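Local coordinates for transcriptional regulator (Streptococcus pneumoniae, PDB 2GNP), which is of unknown function but is probably a transcriptional regulator whose putative sugar-binding domain recognises a sugar or sugar-derived effector, at residues P88-G92 against T210-S214; V102-Y107 against C117-N121. All coordinates share one frame; numbering follows the deposited sequence.

Contact 1: P88-G92 against T210-S214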
ATOM      1  N   PRO A  88      -8.773   8.498  -2.069  1.00 11.47           N
ATOM      2  CA  PRO A  88      -8.329   7.596  -0.995  1.00 11.34           C
ATOM      3  C   PRO A  88      -8.701   6.172  -1.357  1.00 11.82           C
ATOM      4  O   PRO A  88      -9.825   5.925  -1.853  1.00 12.97           O
ATOM      5  CB  PRO A  88      -9.163   8.069   0.236  1.00 11.65           C
ATOM      6  CG  PRO A  88     -10.527   8.597  -0.385  1.00 11.78           C
ATOM      7  CD  PRO A  88     -10.044   9.170  -1.811  1.00 10.68           C
ATOM      8  N   LEU A  89      -7.774   5.249  -1.116  1.00 11.73           N
ATOM      9  CA  LEU A  89      -8.038   3.811  -1.276  1.00 11.92           C
ATOM     10  C   LEU A  89      -8.649   3.241   0.025  1.00 12.75           C
ATOM     11  O   LEU A  89      -9.354   2.207  -0.000  1.00 12.00           O
ATOM     12  CB  LEU A  89      -6.785   3.036  -1.603  1.00  9.82           C
ATOM     13  CG  LEU A  89      -6.184   3.426  -2.984  1.00  9.59           C
ATOM     14  CD1 LEU A  89      -4.786   2.800  -2.979  1.00 13.21           C
ATOM     15  CD2 LEU A  89      -7.089   2.911  -4.141  1.00 12.65           C
ATOM     16  N   ALA A  90      -8.339   3.876   1.125  1.00 12.70           N
ATOM     17  CA  ALA A  90      -8.698   3.405   2.448  1.00 14.94           C
ATOM     18  C   ALA A  90      -8.256   4.492   3.435  1.00 17.88           C
ATOM     19  O   ALA A  90      -7.213   5.150   3.218  1.00 19.12           O
ATOM     20  CB  ALA A  90      -7.967   2.079   2.744  1.00 14.18           C
ATOM     21  N   GLY A  91      -9.028   4.633   4.503  1.00 18.48           N
ATOM     22  CA  GLY A  91      -8.645   5.526   5.597  1.00 22.90           C
ATOM     23  C   GLY A  91      -7.659   4.703   6.421  1.00 25.24           C
ATOM     24  O   GLY A  91      -7.639   3.464   6.367  1.00 27.09           O
ATOM     25  N   GLY A  92      -6.803   5.348   7.168  1.00 28.43           N
ATOM     26  CA  GLY A  92      -5.940   4.509   7.974  1.00 28.67           C
ATOM     27  C   GLY A  92      -6.623   4.284   9.295  1.00 29.95           C
ATOM     28  O   GLY A  92      -7.783   4.643   9.470  1.00 30.31           O
ATOM     29  N   THR A 210     -15.445  -3.192   6.138  1.00 14.59           N
ATOM     30  CA  THR A 210     -14.297  -2.284   5.872  1.00 13.61           C
ATOM     31  C   THR A 210     -14.620  -1.341   4.682  1.00 13.51           C
ATOM     32  O   THR A 210     -15.114  -1.771   3.635  1.00 12.90           O
ATOM     33  CB  THR A 210     -13.040  -3.111   5.625  1.00 14.57           C
ATOM     34  OG1 THR A 210     -12.790  -3.901   6.796  1.00 15.33           O
ATOM     35  CG2 THR A 210     -11.804  -2.203   5.332  1.00 14.14           C
ATOM     36  N   ILE A 211     -14.314  -0.045   4.907  1.00 12.69           N
ATOM     37  CA  ILE A 211     -14.633   0.968   3.939  1.00 11.86           C
ATOM     38  C   ILE A 211     -13.338   1.220   3.147  1.00 12.15           C
ATOM     39  O   ILE A 211     -12.589   2.160   3.408  1.00 12.81           O
ATOM     40  CB  ILE A 211     -15.164   2.286   4.572  1.00 13.26           C
ATOM     41  CG1 ILE A 211     -16.414   2.017   5.425  1.00 13.77           C
ATOM     42  CG2 ILE A 211     -15.526   3.276   3.437  1.00 11.48           C
ATOM     43  CD1 ILE A 211     -17.539   1.350   4.684  1.00 15.44           C
ATOM     44  N   ALA A 212     -13.054   0.325   2.221  1.00 11.68           N
ATOM     45  CA  ALA A 212     -11.815   0.421   1.414  1.00 12.21           C
ATOM     46  C   ALA A 212     -12.024  -0.219   0.072  1.00 10.59           C
ATOM     47  O   ALA A 212     -12.913  -1.052  -0.122  1.00 10.60           O
ATOM     48  CB  ALA A 212     -10.688  -0.339   2.132  1.00 11.99           C
ATOM     49  N   ILE A 213     -11.163   0.134  -0.874  1.00 10.24           N
ATOM     50  CA  ILE A 213     -11.127  -0.599  -2.147  1.00 10.02           C
ATOM     51  C   ILE A 213     -11.011  -2.096  -1.908  1.00 11.01           C
ATOM     52  O   ILE A 213     -10.345  -2.511  -0.996  1.00 11.65           O
ATOM     53  CB  ILE A 213      -9.995  -0.089  -3.052  1.00 11.02           C
ATOM     54  CG1 ILE A 213     -10.107  -0.602  -4.479  1.00 12.21           C
ATOM     55  CG2 ILE A 213      -8.593  -0.358  -2.446  1.00 11.26           C
ATOM     56  CD1 ILE A 213      -9.037   0.086  -5.416  1.00 11.38           C
ATOM     57  N   SER A 214     -11.713  -2.883  -2.713  1.00 11.57           N
ATOM     58  CA  SER A 214     -11.527  -4.352  -2.595  1.00 12.73           C
ATOM     59  C   SER A 214     -10.181  -4.813  -3.140  1.00 13.18           C
ATOM     60  O   SER A 214      -9.594  -4.172  -4.014  1.00 12.59           O
ATOM     61  CB  SER A 214     -12.658  -5.054  -3.335  1.00 13.08           C
ATOM     62  OG  SER A 214     -12.559  -4.915  -4.750  1.00 13.59           O
TER
HETATM   63  O   HOH W   1     -11.851   4.254   5.215  1.00 18.46           O
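Ile211 meets Gly91 through a single water that bridges the two backbone groups: the water donates to Ile211 O at 2.9 Å and accepts from Gly91 N at the same distance. The side chain of Ile211 leaves the contact and packs against helix 129-136. At Ala212 the CA atoms of the two segments come nearest, 4.4 Å from Ala212 CA to Ala90 CA. The two methyls meet there, Ala212 CB 3.7 Å from Ala90 CB. Ile213 then supplies the direct bond. Its N-H points at Leu89 O over 2.9 Å, nearly straight at 166° and almost along the carbonyl's own axis. The side chains of these two residues run side by side in the same direction. With CG1 of Ile213 anti to its backbone N (chi1 -168°), CD1 extends to meet Leu89 CD2 at 3.7 Å, while the CG2 branch turns in toward Leu89 CB, 3.9 Å away. Beyond this pair Leu89 continues into the core against Ala154 and Val156 of strand 153-160. The carbonyls of Ala212 and Ile213 are both taken by the guanidinium of Arg193, and Ser214 OG caps the helix that follows by accepting from Asp217 N. Segment 88-92 lies at the C-terminal ends of the parallel strands of a Rossmann-like sheet, where folds of this kind commonly bind ligands. In this buried place the two nearly antiparallel loops thus satisfy Gly91 N and Ile211 O through the water, and Leu89 O and Ile213 N through the direct bond, without a regular strand pairing.

Contact 2: V102-Y107 against C117-N121; sequences VNTLIY and CTFMN
Val102 touches the second segment with its CG1 methyl, which lies 4.2 Å from CB of Met120, a selenomethionine here; the two side chains cross at a slant, and the rest of the Met120 chain bends away toward Leu144 and Trp148. Asn103 does the polar work, pairing with both backbone groups of Met120 through its one amide. OD1 accepts from Met120 N at 2.9 Å, with an N-H...O angle of 165°, and ND2 donates to Met120 O at 3.1 Å, the acceptor lying almost in the amide plane. Two bonds to one residue fix the rotation of the amide. The same OD1 lies in the plane of the Phe119 ring, at its edge, 3.5 Å from CD2, with amide and ring planes 87° apart. Further along that edge CE2 approaches Asn103 O, also at 3.5 Å; this carbonyl already takes the helical bond from Tyr107 N.

Helix 102-113 is the crossover of a beta-alpha-beta unit, joining the parallel neighbours 85-88 and 116-117, and the contact holds the start of the helix against the chain running on from the second strand. Ile106 points toward that chain. With CG1 anti to the carbonyl carbon (chi1 -72°), CG2 falls anti to the backbone N and meets Cys117 SG at 3.7 Å; it also approaches Phe119 CE2 obliquely, while the longer branch carries CD1 to Thr118 O at 3.5 Å. On the inner side Ile106 also packs on Phe86 of strand 85-88. Tyr107 adds a looser touch at the solvent side, its CB lying 4.5 Å from Phe119 CE2.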
ATOM      1  N   VAL A 102      -4.235   9.400   5.139  1.00 15.55           N
ATOM      2  CA  VAL A 102      -4.524   9.427   3.637  1.00 14.58           C
ATOM      3  C   VAL A 102      -4.919  10.837   3.160  1.00 14.12           C
ATOM      4  O   VAL A 102      -4.524  11.270   2.065  1.00 13.48           O
ATOM      5  CB  VAL A 102      -5.571   8.371   3.181  1.00 14.03           C
ATOM      6  CG1 VAL A 102      -6.976   8.669   3.769  1.00 15.38           C
ATOM      7  CG2 VAL A 102      -5.583   8.181   1.691  1.00 13.85           C
ATOM      8  N   ASN A 103      -5.756  11.543   3.925  1.00 13.61           N
ATOM      9  CA  ASN A 103      -6.235  12.855   3.438  1.00 14.32           C
ATOM     10  C   ASN A 103      -5.093  13.868   3.404  1.00 14.34           C
ATOM     11  O   ASN A 103      -5.058  14.728   2.511  1.00 15.06           O
ATOM     12  CB  ASN A 103      -7.353  13.380   4.318  1.00 13.47           C
ATOM     13  CG  ASN A 103      -8.623  12.568   4.160  1.00 13.13           C
ATOM     14  OD1 ASN A 103      -8.834  11.850   3.164  1.00 14.14           O
ATOM     15  ND2 ASN A 103      -9.506  12.699   5.160  1.00 17.40           N
ATOM     16  N   THR A 104      -4.180  13.787   4.369  1.00 14.74           N
ATOM     17  CA  THR A 104      -2.953  14.584   4.321  1.00 15.49           C
ATOM     18  C   THR A 104      -2.113  14.322   3.063  1.00 14.14           C
ATOM     19  O   THR A 104      -1.620  15.250   2.408  1.00 14.19           O
ATOM     20  CB  THR A 104      -2.063  14.441   5.565  1.00 16.77           C
ATOM     21  OG1 THR A 104      -2.806  14.847   6.706  1.00 19.18           O
ATOM     22  CG2 THR A 104      -0.806  15.361   5.427  1.00 18.28           C
ATOM     23  N   LEU A 105      -1.922  13.045   2.767  1.00 13.14           N
ATOM     24  CA  LEU A 105      -1.122  12.679   1.597  1.00 12.92           C
ATOM     25  C   LEU A 105      -1.794  13.151   0.345  1.00 12.28           C
ATOM     26  O   LEU A 105      -1.145  13.640  -0.560  1.00 12.41           O
ATOM     27  CB  LEU A 105      -0.927  11.153   1.554  1.00 11.95           C
ATOM     28  CG  LEU A 105      -0.172  10.557   2.743  1.00 13.93           C
ATOM     29  CD1 LEU A 105      -0.156   9.027   2.666  1.00 17.55           C
ATOM     30  CD2 LEU A 105       1.244  11.190   2.875  1.00 19.64           C
ATOM     31  N   ILE A 106      -3.098  12.882   0.207  1.00 11.21           N
ATOM     32  CA  ILE A 106      -3.796  13.403  -0.992  1.00 11.81           C
ATOM     33  C   ILE A 106      -3.631  14.948  -1.129  1.00 11.72           C
ATOM     34  O   ILE A 106      -3.300  15.447  -2.204  1.00 12.57           O
ATOM     35  CB  ILE A 106      -5.277  13.041  -0.853  1.00 11.88           C
ATOM     36  CG1 ILE A 106      -5.441  11.530  -1.078  1.00 10.51           C
ATOM     37  CG2 ILE A 106      -6.182  13.825  -1.795  1.00 12.01           C
ATOM     38  CD1 ILE A 106      -6.848  11.011  -0.669  1.00 14.13           C
ATOM     39  N   TYR A 107      -3.845  15.684  -0.051  1.00 10.38           N
ATOM     40  CA  TYR A 107      -3.641  17.151  -0.103  1.00 11.84           C
ATOM     41  C   TYR A 107      -2.225  17.541  -0.579  1.00 11.66           C
ATOM     42  O   TYR A 107      -2.060  18.402  -1.506  1.00 12.46           O
ATOM     43  CB  TYR A 107      -3.927  17.785   1.272  1.00 14.29           C
ATOM     44  CG  TYR A 107      -3.714  19.280   1.169  1.00 14.54           C
ATOM     45  CD1 TYR A 107      -4.499  20.041   0.305  1.00 16.72           C
ATOM     46  CD2 TYR A 107      -2.701  19.912   1.894  1.00 17.54           C
ATOM     47  CE1 TYR A 107      -4.322  21.411   0.185  1.00 20.92           C
ATOM     48  CE2 TYR A 107      -2.502  21.297   1.788  1.00 18.84           C
ATOM     49  CZ  TYR A 107      -3.305  22.026   0.917  1.00 20.38           C
ATOM     50  OH  TYR A 107      -3.120  23.395   0.779  1.00 22.51           O
ATOM     51  N   CYS A 117      -9.164  16.674  -5.609  1.00 14.10           N
ATOM     52  CA  CYS A 117      -9.037  15.728  -4.460  1.00 14.39           C
ATOM     53  C   CYS A 117     -10.415  15.273  -4.027  1.00 14.79           C
ATOM     54  O   CYS A 117     -11.325  16.135  -3.862  1.00 12.65           O
ATOM     55  CB  CYS A 117      -8.471  16.427  -3.216  1.00 14.24           C
ATOM     56  SG  CYS A 117      -6.788  17.033  -3.485  1.00 17.87           S
ATOM     57  N   THR A 118     -10.521  13.962  -3.764  1.00 13.50           N
ATOM     58  CA  THR A 118     -11.636  13.371  -3.041  1.00 12.92           C
ATOM     59  C   THR A 118     -11.016  12.850  -1.738  1.00 13.09           C
ATOM     60  O   THR A 118      -9.898  12.297  -1.766  1.00 12.67           O
ATOM     61  CB  THR A 118     -12.181  12.177  -3.879  1.00 13.44           C
ATOM     62  OG1 THR A 118     -12.791  12.614  -5.111  1.00 15.01           O
ATOM     63  CG2 THR A 118     -13.207  11.397  -3.100  1.00 14.16           C
ATOM     64  N   PHE A 119     -11.708  13.074  -0.605  1.00 13.43           N
ATOM     65  CA  PHE A 119     -11.185  12.732   0.712  1.00 14.53           C
ATOM     66  C   PHE A 119     -12.002  11.601   1.308  1.00 15.72           C
ATOM     67  O   PHE A 119     -13.114  11.378   0.864  1.00 16.68           O
ATOM     68  CB  PHE A 119     -11.210  13.952   1.622  1.00 14.96           C
ATOM     69  CG  PHE A 119     -10.239  15.005   1.179  1.00 14.60           C
ATOM     70  CD1 PHE A 119     -10.712  16.171   0.551  1.00 16.81           C
ATOM     71  CD2 PHE A 119      -8.855  14.823   1.346  1.00 18.58           C
ATOM     72  CE1 PHE A 119      -9.785  17.157   0.125  1.00 15.50           C
ATOM     73  CE2 PHE A 119      -7.928  15.821   0.915  1.00 15.95           C
ATOM     74  CZ  PHE A 119      -8.430  16.966   0.297  1.00 12.18           C
HETATM   75  N   MSE A 120     -11.396  10.885   2.259  1.00 16.87           N
HETATM   76  CA  MSE A 120     -12.085   9.817   2.983  1.00 18.76           C
HETATM   77  C   MSE A 120     -12.717  10.433   4.249  1.00 19.12           C
HETATM   78  O   MSE A 120     -12.035  10.967   5.098  1.00 20.74           O
HETATM   79  CB  MSE A 120     -11.136   8.656   3.322  1.00 17.00           C
HETATM   80  CG  MSE A 120     -11.756   7.566   4.213  1.00 19.93           C
HETATM   81 SE   MSE A 120     -13.288   6.759   3.281  0.75 21.85          SE
HETATM   82  CE  MSE A 120     -12.336   5.887   1.856  1.00 20.84           C
ATOM     83  N   ASN A 121     -14.046  10.357   4.318  1.00 21.72           N
ATOM     84  CA  ASN A 121     -14.829  10.886   5.424  1.00 23.28           C
ATOM     85  C   ASN A 121     -15.190   9.764   6.464  1.00 23.39           C
ATOM     86  O   ASN A 121     -15.207   9.991   7.699  1.00 26.04           O
ATOM     87  CB  ASN A 121     -16.095  11.553   4.818  1.00 25.46           C
ATOM     88  CG  ASN A 121     -16.552  12.827   5.568  1.00 30.45           C
ATOM     89  OD1 ASN A 121     -15.780  13.447   6.314  1.00 36.39           O
ATOM     90  ND2 ASN A 121     -17.832  13.245   5.328  1.00 32.92           N
TER

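Overall arrangement
Following the chain from the N terminus, strand 85-88 ends in the first segment of contact 1, and helix 102-113 follows. Contact 2 then closes a short loop, tying the start of that helix to the chain leaving strand 116-117. Only much later, after helices 129-136 and 142-147 and the strands beyond, does 210-214 return to close contact 1, so contact 2 is nested inside the larger loop. Their centres lie 11 Å apart, and they touch: Pro88 packs against Ile106, Thr118 and Met120, and Ala90 O meets Val102. Together they join the beta-alpha-beta unit to the loop that precedes helix 215-218.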